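Local coordinates for protein citrate synthase (Metallosphaera sedula, PDB 6ABW) that is a citrate synthase that probably condenses acetyl-CoA, which it binds, with oxaloacetate and water to give citrate and CoA in the tricarboxylic acid cycle, at residues E83-P88 against R138-V143; Q89-M94 against E109-A114; G245-T250 against F301-K306; M249-F254 against E308-E313. All coordinates share one frame; numbering follows the deposited sequence.

Contact 1: E83-P88 against R138-V143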
loop_
_atom_site.group_PDB
_atom_site.type_symbol
_atom_site.label_atom_id
_atom_site.label_comp_id
_atom_site.label_asym_id
_atom_site.label_seq_id
_atom_site.Cartn_x
_atom_site.Cartn_y
_atom_site.Cartn_z
ATOM N N GLU A 83 -19.974 -13.507 -11.967
ATOM C CA GLU A 83 -20.822 -12.329 -11.627
ATOM C C GLU A 83 -19.924 -11.180 -11.138
ATOM O O GLU A 83 -20.353 -10.060 -11.158
ATOM C CB GLU A 83 -21.934 -12.701 -10.667
ATOM C CG GLU A 83 -21.504 -12.944 -9.267
ATOM C CD GLU A 83 -22.599 -13.471 -8.337
ATOM O OE1 GLU A 83 -22.227 -14.185 -7.342
ATOM O OE2 GLU A 83 -23.804 -13.163 -8.568
ATOM N N ALA A 84 -18.680 -11.484 -10.736
ATOM C CA ALA A 84 -17.776 -10.465 -10.212
ATOM C C ALA A 84 -16.977 -9.718 -11.293
ATOM O O ALA A 84 -16.438 -8.684 -10.984
ATOM C CB ALA A 84 -16.857 -11.106 -9.208
ATOM N N TYR A 85 -16.865 -10.200 -12.517
ATOM C CA TYR A 85 -16.009 -9.532 -13.533
ATOM C C TYR A 85 -16.350 -8.084 -13.757
ATOM O O TYR A 85 -15.454 -7.280 -13.940
ATOM C CB TYR A 85 -16.067 -10.224 -14.893
ATOM C CG TYR A 85 -15.383 -11.574 -14.886
ATOM C CD1 TYR A 85 -14.029 -11.681 -14.511
ATOM C CD2 TYR A 85 -16.017 -12.698 -15.402
ATOM C CE1 TYR A 85 -13.381 -12.908 -14.497
ATOM C CE2 TYR A 85 -15.360 -13.923 -15.510
ATOM C CZ TYR A 85 -14.065 -14.036 -15.008
ATOM O OH TYR A 85 -13.449 -15.236 -15.111
ATOM N N GLU A 86 -17.645 -7.763 -13.810
ATOM C CA GLU A 86 -18.120 -6.417 -14.085
ATOM C C GLU A 86 -17.749 -5.498 -12.918
ATOM O O GLU A 86 -17.980 -5.810 -11.731
ATOM C CB GLU A 86 -19.681 -6.344 -14.391
ATOM C CG GLU A 86 -20.626 -7.091 -13.413
ATOM C CD GLU A 86 -21.992 -7.639 -14.019
ATOM O OE1 GLU A 86 -22.767 -6.805 -14.553
ATOM O OE2 GLU A 86 -22.325 -8.890 -13.913
ATOM N N VAL A 87 -17.087 -4.392 -13.262
ATOM C CA VAL A 87 -16.814 -3.304 -12.299
ATOM C C VAL A 87 -17.421 -2.000 -12.791
ATOM O O VAL A 87 -17.716 -1.891 -13.944
ATOM C CB VAL A 87 -15.294 -3.130 -12.089
ATOM C CG1 VAL A 87 -14.755 -4.459 -11.507
ATOM C CG2 VAL A 87 -14.544 -2.753 -13.363
ATOM N N PRO A 88 -17.525 -0.992 -11.927
ATOM C CA PRO A 88 -18.140 0.233 -12.443
ATOM C C PRO A 88 -17.290 0.892 -13.458
ATOM O O PRO A 88 -16.035 0.795 -13.430
ATOM C CB PRO A 88 -18.317 1.097 -11.207
ATOM C CG PRO A 88 -18.254 0.167 -10.083
ATOM C CD PRO A 88 -17.314 -0.924 -10.482
ATOM N N ARG A 138 -11.973 -9.690 -10.440
ATOM C CA ARG A 138 -11.790 -8.293 -10.778
ATOM C C ARG A 138 -10.332 -7.950 -11.158
ATOM O O ARG A 138 -10.104 -7.069 -11.946
ATOM C CB ARG A 138 -12.320 -7.426 -9.658
ATOM C CG ARG A 138 -13.849 -7.565 -9.585
ATOM C CD ARG A 138 -14.439 -7.054 -8.320
ATOM N NE ARG A 138 -15.881 -7.261 -8.404
ATOM C CZ ARG A 138 -16.740 -7.204 -7.390
ATOM N NH1 ARG A 138 -16.362 -7.038 -6.147
ATOM N NH2 ARG A 138 -18.050 -7.394 -7.644
ATOM N N ALA A 139 -9.381 -8.725 -10.630
ATOM C CA ALA A 139 -7.978 -8.652 -11.075
ATOM C C ALA A 139 -7.860 -8.964 -12.540
ATOM O O ALA A 139 -7.124 -8.289 -13.254
ATOM C CB ALA A 139 -7.064 -9.522 -10.227
ATOM N N SER A 140 -8.638 -9.943 -13.002
ATOM C CA SER A 140 -8.711 -10.260 -14.437
ATOM C C SER A 140 -9.198 -9.061 -15.253
ATOM O O SER A 140 -8.562 -8.651 -16.255
ATOM C CB SER A 140 -9.627 -11.503 -14.635
ATOM O OG SER A 140 -9.727 -11.794 -15.991
ATOM N N THR A 141 -10.294 -8.460 -14.814
ATOM C CA THR A 141 -10.817 -7.284 -15.490
ATOM C C THR A 141 -9.837 -6.127 -15.556
ATOM O O THR A 141 -9.640 -5.515 -16.592
ATOM C CB THR A 141 -12.085 -6.863 -14.783
ATOM O OG1 THR A 141 -13.017 -7.974 -14.791
ATOM C CG2 THR A 141 -12.741 -5.659 -15.483
ATOM N N VAL A 142 -9.194 -5.860 -14.420
ATOM C CA VAL A 142 -8.171 -4.817 -14.332
ATOM C C VAL A 142 -6.982 -5.065 -15.222
ATOM O O VAL A 142 -6.619 -4.183 -16.005
ATOM C CB VAL A 142 -7.734 -4.626 -12.873
ATOM C CG1 VAL A 142 -6.501 -3.734 -12.778
ATOM C CG2 VAL A 142 -8.936 -4.021 -12.113
ATOM N N VAL A 143 -6.422 -6.276 -15.217
ATOM C CA VAL A 143 -5.210 -6.507 -15.982
ATOM C C VAL A 143 -5.474 -6.456 -17.507
ATOM O O VAL A 143 -4.733 -5.829 -18.274
ATOM C CB VAL A 143 -4.521 -7.796 -15.527
ATOM C CG1 VAL A 143 -3.326 -8.050 -16.402
ATOM C CG2 VAL A 143 -4.038 -7.662 -14.083
HETATM O O HOH W 1 -19.449 -7.415 -10.306
HETATM O O HOH W 2 -10.981 -14.171 -16.394
#
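Thr141 OG1 donates a hydrogen bond of 2.7 Å to Tyr85 O. The hydroxyl stands at 123° to the C=O bond and somewhat out of the carbonyl plane. The other branch of the threonine, CG2, is anti to the backbone N and faces Val87. Thr141 CG2 and Val87 CG2 meet tip to tip at 4.0 Å. A second bond runs from Arg138 NE to Ala84 O, at 3.0 Å and 152° at the hydrogen. It lies in the carbonyl plane, on a lone pair. The arginine is extended from CG to NE. It runs past Val87 in the opposite direction, with Arg138 CG 3.8 Å from Val87 CG1. Water 1 sits at the guanidinium edge, accepts from Arg138 NH2 and donates to Glu83 O and Glu86 O. Four successive carbonyls near the end of helix 71-84 are therefore met by helix 128-151, directly or through one water. The arginine charge may be favoured there by the helix end. Tyr85 CE1 rests 4.0 Å from Ser140 CB, and water 2 joins Tyr85 OH to Ser140 OG. Arg138 NH1 bonds to Tyr215 OH, and the guanidinium makes a cation-pi contact with Tyr119. On the sides, Val87 packs on Leu115 of helix 104-119, while Tyr85 and Ser140 pack on Phe164 of helix 164-173.

Contact 2: Q89-M94 against E109-A114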
loop_
_atom_site.group_PDB
_atom_site.type_symbol
_atom_site.label_atom_id
_atom_site.label_comp_id
_atom_site.label_asym_id
_atom_site.label_seq_id
_atom_site.Cartn_x
_atom_site.Cartn_y
_atom_site.Cartn_z
ATOM N N GLN A 89 -17.966 1.580 -14.362
ATOM C CA GLN A 89 -17.312 2.299 -15.424
ATOM C C GLN A 89 -16.224 3.282 -14.954
ATOM O O GLN A 89 -15.223 3.482 -15.671
ATOM C CB GLN A 89 -18.324 2.996 -16.366
ATOM C CG GLN A 89 -18.439 2.183 -17.659
ATOM C CD GLN A 89 -17.229 2.341 -18.560
ATOM O OE1 GLN A 89 -16.599 3.421 -18.606
ATOM N NE2 GLN A 89 -16.905 1.281 -19.322
ATOM N N GLN A 90 -16.401 3.824 -13.755
ATOM C CA GLN A 90 -15.462 4.765 -13.193
ATOM C C GLN A 90 -14.087 4.110 -12.992
ATOM O O GLN A 90 -13.072 4.781 -13.153
ATOM C CB GLN A 90 -15.980 5.332 -11.884
ATOM C CG GLN A 90 -17.177 6.250 -12.031
ATOM C CD GLN A 90 -18.512 5.568 -12.268
ATOM O OE1 GLN A 90 -18.698 4.352 -12.040
ATOM N NE2 GLN A 90 -19.451 6.348 -12.751
ATOM N N VAL A 91 -14.053 2.806 -12.655
ATOM C CA VAL A 91 -12.768 2.118 -12.489
ATOM C C VAL A 91 -12.051 2.027 -13.848
ATOM O O VAL A 91 -10.837 2.291 -13.960
ATOM C CB VAL A 91 -12.948 0.721 -11.892
ATOM C CG1 VAL A 91 -11.612 0.038 -11.749
ATOM C CG2 VAL A 91 -13.551 0.854 -10.520
ATOM N N ILE A 92 -12.815 1.646 -14.887
ATOM C CA ILE A 92 -12.296 1.566 -16.218
ATOM C C ILE A 92 -11.810 2.945 -16.678
ATOM O O ILE A 92 -10.706 3.077 -17.229
ATOM C CB ILE A 92 -13.341 0.974 -17.222
ATOM C CG1 ILE A 92 -13.829 -0.417 -16.834
ATOM C CG2 ILE A 92 -12.826 1.056 -18.659
ATOM C CD1 ILE A 92 -12.738 -1.372 -16.474
ATOM N N ASP A 93 -12.609 3.989 -16.429
ATOM C CA ASP A 93 -12.257 5.357 -16.847
ATOM C C ASP A 93 -10.933 5.757 -16.228
ATOM O O ASP A 93 -10.095 6.435 -16.854
ATOM C CB ASP A 93 -13.310 6.385 -16.398
ATOM C CG ASP A 93 -14.689 6.237 -17.092
ATOM O OD1 ASP A 93 -14.819 5.452 -18.067
ATOM O OD2 ASP A 93 -15.655 6.921 -16.592
ATOM N N MET A 94 -10.721 5.352 -14.999
ATOM C CA MET A 94 -9.483 5.721 -14.331
ATOM C C MET A 94 -8.275 5.105 -14.949
ATOM O O MET A 94 -7.256 5.782 -15.153
ATOM C CB MET A 94 -9.516 5.309 -12.871
ATOM C CG MET A 94 -10.513 6.184 -12.115
ATOM S SD MET A 94 -10.612 5.869 -10.319
ATOM C CE MET A 94 -8.967 5.257 -10.051
ATOM N N GLU A 109 -2.413 -0.653 -9.342
ATOM C CA GLU A 109 -2.455 -0.099 -8.020
ATOM C C GLU A 109 -3.596 0.937 -7.930
ATOM O O GLU A 109 -4.411 0.916 -6.955
ATOM C CB GLU A 109 -1.082 0.516 -7.677
ATOM C CG GLU A 109 -0.911 1.087 -6.307
ATOM C CD GLU A 109 0.216 2.111 -6.221
ATOM O OE1 GLU A 109 0.169 3.136 -6.947
ATOM O OE2 GLU A 109 1.093 1.996 -5.383
ATOM N N THR A 110 -3.731 1.767 -8.954
ATOM C CA THR A 110 -4.717 2.812 -8.967
ATOM C C THR A 110 -6.122 2.216 -9.077
ATOM O O THR A 110 -7.035 2.565 -8.337
ATOM C CB THR A 110 -4.424 3.806 -10.081
ATOM O OG1 THR A 110 -3.106 4.327 -9.906
ATOM C CG2 THR A 110 -5.398 4.970 -10.042
ATOM N N ALA A 111 -6.276 1.267 -9.988
ATOM C CA ALA A 111 -7.535 0.558 -10.138
ATOM C C ALA A 111 -7.963 -0.209 -8.907
ATOM O O ALA A 111 -9.084 -0.116 -8.483
ATOM C CB ALA A 111 -7.485 -0.318 -11.362
ATOM N N PHE A 112 -7.028 -0.845 -8.213
ATOM C CA PHE A 112 -7.350 -1.558 -6.973
ATOM C C PHE A 112 -7.679 -0.593 -5.843
ATOM O O PHE A 112 -8.501 -0.949 -5.001
ATOM C CB PHE A 112 -6.248 -2.550 -6.588
ATOM C CG PHE A 112 -6.507 -3.889 -7.124
ATOM C CD1 PHE A 112 -6.193 -4.224 -8.405
ATOM C CD2 PHE A 112 -7.257 -4.798 -6.341
ATOM C CE1 PHE A 112 -6.547 -5.480 -8.913
ATOM C CE2 PHE A 112 -7.637 -6.042 -6.852
ATOM C CZ PHE A 112 -7.314 -6.363 -8.142
ATOM N N SER A 113 -7.116 0.641 -5.871
ATOM C CA SER A 113 -7.497 1.629 -4.823
ATOM C C SER A 113 -8.940 2.039 -5.048
ATOM O O SER A 113 -9.714 2.128 -4.087
ATOM C CB SER A 113 -6.630 2.927 -4.699
ATOM O OG SER A 113 -5.252 2.600 -4.652
ATOM N N ALA A 114 -9.318 2.223 -6.310
ATOM C CA ALA A 114 -10.710 2.535 -6.622
ATOM C C ALA A 114 -11.664 1.421 -6.291
ATOM O O ALA A 114 -12.724 1.653 -5.746
ATOM C CB ALA A 114 -10.851 2.947 -8.092
#
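Thr110 meets Met94 through methyl groups: Thr110 CG2 lies 3.6 Å from Met94 CE. The threonine's hydroxyl is engaged within its own helix, where OG1 bonds to Gly106 O. Ala111 comes next. Its CB faces Val91 CG1 at 4.2 Å, with Val91 CG1 anti to the backbone N. Ser113 OG donates to Glu109 O at 3.0 Å, standing above the carbonyl plane. Ser113 N reaches the same oxygen from the opposite face, so Glu109 O is held by two donors. Ala114 CB comes last and meets both SD, at 3.7 Å, and CE of Met94. The bend at chi3 (27°) sets Met94 CE 3.6 Å from Ala114 CB; CE is shared with Thr110. Val91 CG2 touches the same CB at 4.2 Å. The contact is purely apolar, and small side chains on 109-114 receive larger ones from 89-94. The two helices run nearly antiparallel, at 159°, with their axes 9.3 Å apart. Both helices reach the dimer interface: Met94 packs on Met94 of the second subunit, and Ser113 OG bonds to Ser113 OG of that subunit. Within the chain, Ala111 packs on Val142 of helix 128-151, and Phe112 on Val219 of helix 214-225.

Contact 3: G245-T250 against F301-K306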
loop_
_atom_site.group_PDB
_atom_site.type_symbol
_atom_site.label_atom_id
_atom_site.label_comp_id
_atom_site.label_asym_id
_atom_site.label_seq_id
_atom_site.Cartn_x
_atom_site.Cartn_y
_atom_site.Cartn_z
ATOM N N GLY A 245 18.396 -11.007 -30.011
ATOM C CA GLY A 245 17.747 -10.763 -31.292
ATOM C C GLY A 245 17.555 -11.947 -32.179
ATOM O O GLY A 245 16.462 -12.178 -32.655
ATOM N N GLU A 246 18.592 -12.756 -32.386
ATOM C CA GLU A 246 18.568 -13.928 -33.299
ATOM C C GLU A 246 19.348 -15.084 -32.650
ATOM O O GLU A 246 20.364 -14.807 -31.990
ATOM C CB GLU A 246 19.260 -13.593 -34.618
ATOM C CG GLU A 246 18.648 -12.445 -35.385
ATOM C CD GLU A 246 17.257 -12.773 -35.934
ATOM O OE1 GLU A 246 16.957 -13.977 -36.062
ATOM O OE2 GLU A 246 16.448 -11.839 -36.247
ATOM N N PRO A 247 18.858 -16.316 -32.773
ATOM C CA PRO A 247 19.513 -17.430 -32.090
ATOM C C PRO A 247 21.021 -17.620 -32.349
ATOM O O PRO A 247 21.804 -17.982 -31.435
ATOM C CB PRO A 247 18.770 -18.672 -32.627
ATOM C CG PRO A 247 17.416 -18.150 -32.958
ATOM C CD PRO A 247 17.625 -16.764 -33.476
ATOM N N ASP A 248 21.408 -17.367 -33.591
ATOM C CA ASP A 248 22.848 -17.463 -33.969
ATOM C C ASP A 248 23.748 -16.400 -33.312
ATOM O O ASP A 248 24.986 -16.466 -33.438
ATOM C CB ASP A 248 23.021 -17.430 -35.517
ATOM C CG ASP A 248 22.358 -18.631 -36.226
ATOM O OD1 ASP A 248 22.088 -19.682 -35.551
ATOM O OD2 ASP A 248 22.093 -18.505 -37.480
ATOM N N MET A 249 23.157 -15.440 -32.598
ATOM C CA MET A 249 23.908 -14.445 -31.862
ATOM C C MET A 249 24.084 -14.742 -30.388
ATOM O O MET A 249 24.689 -13.929 -29.685
ATOM C CB MET A 249 23.193 -13.100 -31.946
ATOM C CG MET A 249 22.791 -12.664 -33.306
ATOM S SD MET A 249 24.198 -12.004 -34.164
ATOM C CE MET A 249 23.991 -13.040 -35.580
ATOM N N THR A 250 23.447 -15.814 -29.890
ATOM C CA THR A 250 23.432 -16.086 -28.443
ATOM C C THR A 250 24.792 -16.335 -27.857
ATOM O O THR A 250 25.133 -15.794 -26.818
ATOM C CB THR A 250 22.454 -17.248 -28.124
ATOM O OG1 THR A 250 21.190 -16.969 -28.756
ATOM C CG2 THR A 250 22.235 -17.353 -26.630
ATOM N N PHE A 301 12.084 -18.242 -27.874
ATOM C CA PHE A 301 12.109 -19.533 -27.238
ATOM C C PHE A 301 13.429 -20.225 -27.587
ATOM O O PHE A 301 14.105 -20.724 -26.717
ATOM C CB PHE A 301 10.932 -20.451 -27.616
ATOM C CG PHE A 301 11.051 -21.833 -27.046
ATOM C CD1 PHE A 301 10.831 -22.063 -25.698
ATOM C CD2 PHE A 301 11.453 -22.905 -27.836
ATOM C CE1 PHE A 301 10.935 -23.334 -25.122
ATOM C CE2 PHE A 301 11.643 -24.185 -27.257
ATOM C CZ PHE A 301 11.364 -24.399 -25.907
ATOM N N GLU A 302 13.840 -20.103 -28.854
ATOM C CA GLU A 302 15.116 -20.707 -29.309
ATOM C C GLU A 302 16.290 -20.026 -28.686
ATOM O O GLU A 302 17.228 -20.674 -28.292
ATOM C CB GLU A 302 15.222 -20.664 -30.842
ATOM C CG GLU A 302 14.165 -21.579 -31.467
ATOM C CD GLU A 302 14.282 -21.758 -32.990
ATOM O OE1 GLU A 302 15.230 -21.162 -33.590
ATOM O OE2 GLU A 302 13.408 -22.490 -33.581
ATOM N N ILE A 303 16.245 -18.702 -28.558
ATOM C CA ILE A 303 17.327 -17.990 -27.865
ATOM C C ILE A 303 17.373 -18.396 -26.383
ATOM O O ILE A 303 18.429 -18.663 -25.833
ATOM C CB ILE A 303 17.164 -16.472 -27.971
ATOM C CG1 ILE A 303 17.392 -16.005 -29.421
ATOM C CG2 ILE A 303 18.128 -15.801 -27.012
ATOM C CD1 ILE A 303 16.712 -14.682 -29.708
ATOM N N ALA A 304 16.199 -18.443 -25.733
ATOM C CA ALA A 304 16.163 -18.838 -24.301
ATOM C C ALA A 304 16.720 -20.229 -24.090
ATOM O O ALA A 304 17.509 -20.449 -23.161
ATOM C CB ALA A 304 14.725 -18.848 -23.806
ATOM N N GLN A 305 16.341 -21.142 -24.974
ATOM C CA GLN A 305 16.807 -22.518 -24.837
ATOM C C GLN A 305 18.370 -22.615 -24.965
ATOM O O GLN A 305 19.036 -23.328 -24.200
ATOM C CB GLN A 305 16.041 -23.474 -25.780
ATOM C CG GLN A 305 16.501 -24.919 -25.672
ATOM C CD GLN A 305 15.378 -25.961 -25.889
ATOM O OE1 GLN A 305 15.325 -26.981 -25.183
ATOM N NE2 GLN A 305 14.471 -25.677 -26.816
ATOM N N LYS A 306 18.928 -21.869 -25.891
ATOM C CA LYS A 306 20.390 -21.838 -26.064
ATOM C C LYS A 306 21.074 -21.196 -24.859
ATOM O O LYS A 306 22.098 -21.702 -24.354
ATOM C CB LYS A 306 20.733 -21.035 -27.315
ATOM C CG LYS A 306 22.207 -21.046 -27.659
ATOM C CD LYS A 306 22.899 -22.441 -27.593
ATOM C CE LYS A 306 24.367 -22.322 -28.020
ATOM N NZ LYS A 306 24.951 -23.675 -28.270
#
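Gly245 follows helix 233-244 with a positive phi of 83°, and its carbonyl carbon lies 3.8 Å from Ile303 CD1. A side chain at these backbone angles would press on the carbonyl oxygen of the preceding residue. Glu246 adds its backbone N, also 3.8 Å from Ile303 CD1. The isoleucine tip thus rests on the peptide link that leaves the helix. Pro247 follows, with its ring lying across Ile303 at about a right angle: Pro247 CD is 4.1 Å from Ile303 CG1. Ile303 CG1 is anti to its own carbonyl carbon (chi1 -69°), which places it against Pro247 N at 3.7 Å. Pro247 CG also lies 3.8 Å from Glu302 OE1. Residues 247-249 form a single 3-10 turn, so the segment is a tight helix-to-helix corner between helices 233-244 and 250-260, braced against the side of helix 295-315. Thr250 lies near the start of helix 250-260. Its OG1 donates to Pro247 O at 2.9 Å, and Thr250 N bonds to the same oxygen from the same face. Across the contact, Thr250 OG1 is 3.7 Å from Ile303 CG2, and Thr250 CG2 is 3.8 Å from Lys306 CG. The lysine bends at chi2 (46°) beyond this point, and its NZ forms a salt bridge with Glu251 OE2. Ile244 of helix 233-244 packs on both Thr250 and Ile303.

Contact 4: M249-F254 against E308-E313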
loop_
_atom_site.group_PDB
_atom_site.type_symbol
_atom_site.label_atom_id
_atom_site.label_comp_id
_atom_site.label_asym_id
_atom_site.label_seq_id
_atom_site.Cartn_x
_atom_site.Cartn_y
_atom_site.Cartn_z
ATOM N N MET A 249 23.157 -15.440 -32.598
ATOM C CA MET A 249 23.908 -14.445 -31.862
ATOM C C MET A 249 24.084 -14.742 -30.388
ATOM O O MET A 249 24.689 -13.929 -29.685
ATOM C CB MET A 249 23.193 -13.100 -31.946
ATOM C CG MET A 249 22.791 -12.664 -33.306
ATOM S SD MET A 249 24.198 -12.004 -34.164
ATOM C CE MET A 249 23.991 -13.040 -35.580
ATOM N N THR A 250 23.447 -15.814 -29.890
ATOM C CA THR A 250 23.432 -16.086 -28.443
ATOM C C THR A 250 24.792 -16.335 -27.857
ATOM O O THR A 250 25.133 -15.794 -26.818
ATOM C CB THR A 250 22.454 -17.248 -28.124
ATOM O OG1 THR A 250 21.190 -16.969 -28.756
ATOM C CG2 THR A 250 22.235 -17.353 -26.630
ATOM N N GLU A 251 25.572 -17.188 -28.494
ATOM C CA GLU A 251 26.904 -17.506 -27.972
ATOM C C GLU A 251 27.781 -16.295 -27.820
ATOM O O GLU A 251 28.451 -16.125 -26.803
ATOM C CB GLU A 251 27.632 -18.510 -28.866
ATOM C CG GLU A 251 27.167 -19.911 -28.583
ATOM C CD GLU A 251 27.915 -21.035 -29.355
ATOM O OE1 GLU A 251 29.038 -20.801 -29.969
ATOM O OE2 GLU A 251 27.345 -22.176 -29.249
ATOM N N SER A 252 27.746 -15.418 -28.825
ATOM C CA SER A 252 28.513 -14.181 -28.769
ATOM C C SER A 252 28.081 -13.244 -27.633
ATOM O O SER A 252 28.950 -12.731 -26.898
ATOM C CB SER A 252 28.514 -13.441 -30.143
ATOM O OG SER A 252 29.074 -12.148 -30.017
ATOM N N TRP A 253 26.768 -13.051 -27.471
ATOM C CA TRP A 253 26.253 -12.291 -26.375
ATOM C C TRP A 253 26.716 -12.885 -25.022
ATOM O O TRP A 253 27.109 -12.139 -24.125
ATOM C CB TRP A 253 24.749 -12.225 -26.450
ATOM C CG TRP A 253 24.072 -11.413 -25.392
ATOM C CD1 TRP A 253 23.629 -10.123 -25.503
ATOM C CD2 TRP A 253 23.677 -11.874 -24.088
ATOM N NE1 TRP A 253 23.062 -9.726 -24.311
ATOM C CE2 TRP A 253 23.059 -10.795 -23.441
ATOM C CE3 TRP A 253 23.808 -13.114 -23.395
ATOM C CZ2 TRP A 253 22.527 -10.899 -22.160
ATOM C CZ3 TRP A 253 23.291 -13.210 -22.108
ATOM C CH2 TRP A 253 22.678 -12.107 -21.481
ATOM N N PHE A 254 26.616 -14.181 -24.913
ATOM C CA PHE A 254 26.978 -14.886 -23.636
ATOM C C PHE A 254 28.491 -14.700 -23.407
ATOM O O PHE A 254 28.897 -14.362 -22.288
ATOM C CB PHE A 254 26.652 -16.369 -23.714
ATOM C CG PHE A 254 26.807 -17.113 -22.398
ATOM C CD1 PHE A 254 25.788 -17.151 -21.451
ATOM C CD2 PHE A 254 27.934 -17.844 -22.139
ATOM C CE1 PHE A 254 25.960 -17.870 -20.218
ATOM C CE2 PHE A 254 28.072 -18.586 -20.966
ATOM C CZ PHE A 254 27.089 -18.579 -20.001
ATOM N N GLU A 308 19.877 -21.181 -21.837
ATOM C CA GLU A 308 19.755 -22.106 -20.736
ATOM C C GLU A 308 20.899 -23.126 -20.776
ATOM O O GLU A 308 21.509 -23.460 -19.757
ATOM C CB GLU A 308 18.396 -22.857 -20.855
ATOM C CG GLU A 308 18.194 -23.919 -19.745
ATOM C CD GLU A 308 16.961 -24.812 -19.934
ATOM O OE1 GLU A 308 16.251 -24.810 -20.972
ATOM O OE2 GLU A 308 16.750 -25.571 -19.000
ATOM N N GLU A 309 21.183 -23.624 -21.963
ATOM C CA GLU A 309 22.262 -24.624 -22.139
ATOM C C GLU A 309 23.609 -24.033 -21.739
ATOM O O GLU A 309 24.391 -24.610 -20.967
ATOM C CB GLU A 309 22.359 -25.085 -23.613
ATOM C CG GLU A 309 23.392 -26.190 -23.775
ATOM C CD GLU A 309 23.280 -26.979 -25.079
ATOM O OE1 GLU A 309 23.434 -26.344 -26.167
ATOM O OE2 GLU A 309 23.090 -28.241 -25.012
ATOM N N LEU A 310 23.884 -22.863 -22.292
ATOM C CA LEU A 310 25.140 -22.126 -21.905
ATOM C C LEU A 310 25.209 -21.857 -20.409
ATOM O O LEU A 310 26.249 -22.079 -19.742
ATOM C CB LEU A 310 25.274 -20.811 -22.681
ATOM C CG LEU A 310 25.362 -20.950 -24.211
ATOM C CD1 LEU A 310 25.327 -19.594 -24.892
ATOM C CD2 LEU A 310 26.608 -21.690 -24.614
ATOM N N GLY A 311 24.095 -21.371 -19.831
ATOM C CA GLY A 311 24.055 -21.096 -18.410
ATOM C C GLY A 311 24.232 -22.300 -17.493
ATOM O O GLY A 311 24.967 -22.203 -16.498
ATOM N N VAL A 312 23.564 -23.391 -17.788
ATOM C CA VAL A 312 23.729 -24.586 -16.915
ATOM C C VAL A 312 25.152 -25.153 -17.068
ATOM O O VAL A 312 25.792 -25.563 -16.074
ATOM C CB VAL A 312 22.637 -25.650 -17.194
ATOM C CG1 VAL A 312 22.922 -26.956 -16.401
ATOM C CG2 VAL A 312 21.257 -25.052 -16.807
ATOM N N GLU A 313 25.640 -25.183 -18.298
ATOM C CA GLU A 313 27.063 -25.621 -18.551
ATOM C C GLU A 313 28.056 -24.779 -17.717
ATOM O O GLU A 313 28.931 -25.326 -17.017
ATOM C CB GLU A 313 27.345 -25.568 -20.067
ATOM C CG GLU A 313 28.674 -26.198 -20.465
ATOM C CD GLU A 313 29.326 -25.626 -21.752
ATOM O OE1 GLU A 313 28.704 -24.835 -22.548
ATOM O OE2 GLU A 313 30.510 -25.995 -21.976
#
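Phe254 has CG anti to its backbone N (chi1 -172°), and its ring lies against Leu310. The two side chains run antiparallel alongside each other. Leu310 CB stands over the centre of the Phe254 ring, 3.7 Å from the centroid and 3° off the normal. This is a CH-pi contact on one face. Leu310 CD1 reaches further back, to Phe254 CB at 3.7 Å. At the far end of the ring, Phe254 CZ lies 3.6 Å from Leu310 O. Phe254 CE1 lies 4.0 Å from Gly311 N. The same leucine methyl, CD1, also touches Glu251 CG at 4.1 Å and Thr250 CG2 at 4.2 Å, so one branch is shared by three residues. Glu251 crosses the leucine at about a right angle. The helices are splayed by 39°, with 10.8 Å between their axes, and Leu310 fills the contact between them with CB and CD1. Gly311 is about 4 Å from the side chains of Leu265 and Phe268, which bind acetyl-CoA. Further along helix 295-315, Thr314 also touches Phe254. On the other side, Trp253 packs on Ile244 of helix 233-244.

How the contacts relate
The contacts form two separate pairs; contact 4 lies across the chain's centre from contacts 1 and 2. Contacts 1 and 2 have centres 10 Å apart and touch: Ala139 packs on Phe112, and Val87 on Ile92. Contact 2 closes within the span of sequence that contact 1 brackets, and helices 71-84, 89-97, 104-119 and 128-151 are bundled together. That bundle lies at the dimer side, where contact 2 meets the second subunit. Contacts 3 and 4 come later in the chain. They share Met249 and Thr250, and have centres 8 Å apart. They join the 245-250 turn and helix 250-260 to helix 295-315; of the two, contact 4 comes nearer the acetyl-CoA-binding residues. The pairs are separated by 37 to 43 Å between centres.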